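(r)-specific enoyl-coa hydratase (PDB 1IQ6) catalyses the hydration of short-chain trans-2-enoyl-CoA of four to six carbons to (3R)-3-hydroxyacyl-CoA, working as a homodimer in polyhydroxyalkanoate biosynthesis. Local coordinates at the interface of chains A and B. Sequence-based numbering; all coordinates share one arbitrary frame. Chains: chain A/B, (r)-specific enoyl-coa hydratase.

The interface of chains A and B. Residues chain A 82-84; chain B 77-79.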
# COMPACT_ATOMS: atom_id res chain seq x y z
N LEU A 82 -1.57 7.52 4.02
CA LEU A 82 -2.85 7.09 3.47
C LEU A 82 -4.02 7.22 4.43
O LEU A 82 -3.96 6.77 5.57
CB LEU A 82 -2.75 5.63 3.02
CG LEU A 82 -1.71 5.29 1.96
CD1 LEU A 82 -1.51 3.79 1.92
CD2 LEU A 82 -2.15 5.84 0.61
N SER A 83 -5.09 7.85 3.95
CA SER A 83 -6.31 8.00 4.73
C SER A 83 -7.41 7.39 3.87
O SER A 83 -7.64 7.82 2.74
CB SER A 83 -6.62 9.48 4.99
OG SER A 83 -5.72 10.03 5.93
N PHE A 84 -8.05 6.35 4.40
CA PHE A 84 -9.11 5.67 3.68
C PHE A 84 -10.44 6.28 4.14
O PHE A 84 -10.85 6.12 5.28
CB PHE A 84 -9.04 4.17 3.96
CG PHE A 84 -7.69 3.57 3.61
CD1 PHE A 84 -6.76 3.30 4.61
CD2 PHE A 84 -7.35 3.31 2.29
CE1 PHE A 84 -5.50 2.78 4.29
CE2 PHE A 84 -6.10 2.79 1.96
CZ PHE A 84 -5.17 2.52 2.96
N TYR B 77 -9.71 -0.68 7.60
CA TYR B 77 -8.58 0.24 7.47
C TYR B 77 -9.04 1.69 7.47
O TYR B 77 -9.89 2.08 6.67
CB TYR B 77 -7.86 -0.05 6.15
CG TYR B 77 -6.38 -0.39 6.24
CD1 TYR B 77 -5.82 -1.27 5.32
CD2 TYR B 77 -5.54 0.22 7.18
CE1 TYR B 77 -4.46 -1.54 5.32
CE2 TYR B 77 -4.17 -0.05 7.19
CZ TYR B 77 -3.64 -0.93 6.25
OH TYR B 77 -2.29 -1.22 6.22
N LEU B 78 -8.48 2.50 8.36
CA LEU B 78 -8.81 3.92 8.41
C LEU B 78 -7.62 4.74 7.93
O LEU B 78 -7.78 5.79 7.30
CB LEU B 78 -9.20 4.35 9.83
CG LEU B 78 -10.46 3.72 10.43
CD1 LEU B 78 -10.72 4.33 11.80
CD2 LEU B 78 -11.66 3.95 9.52
N GLY B 79 -6.41 4.27 8.22
CA GLY B 79 -5.22 4.99 7.79
C GLY B 79 -3.96 4.16 7.90
O GLY B 79 -3.89 3.21 8.67
O HOH W 1 -9.93 7.51 7.51
O HOH W 2 -12.20 3.45 6.16
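The ring of A:Phe84 forms the apolar centre of this part of the dimer interface, lying beside the ring of B:Tyr77 with both side chains pointing the same way. The two ring planes are inclined by about 35°, so that the phenylalanine closes on the tyrosine with its CD1-CE1 side. CE1 of A:Phe84 sits over one face of the tyrosine ring, offset toward the rim and 3.8 Å from CG of B:Tyr77. On the same side of the ring, CD1 of A:Phe84 leans on the backbone that follows, 3.9 Å from CA of B:Gly79, a residue that brings no side chain into this contact. A:Phe84 takes this place with CG anti to its carbonyl carbon (chi1 -56°), and it has the most surface hidden here. A:Phe84 probably also contributes to the hydroxyacyl-CoA site, so this packing may help to position a residue of the substrate pocket.

Around the rings, strands 76-84 of the two subunits meet edge to edge, with A:Ser83 and B:Gly79 paired in an antiparallel bridge that links their sheets across the two-fold. The amide N of A:Phe84 donates to the carbonyl O of B:Leu78 at 3.0 Å. This bond is fairly straight at the hydrogen (161°), but the donor stands above the carbonyl plane. Farther out, two waters complete the polar rim, both held by the carbonyl O of A:Phe84. Water 1 joins it to B:Leu78 O, while water 2 reaches the carbonyl O of B:Tyr77 at 2.7 Å.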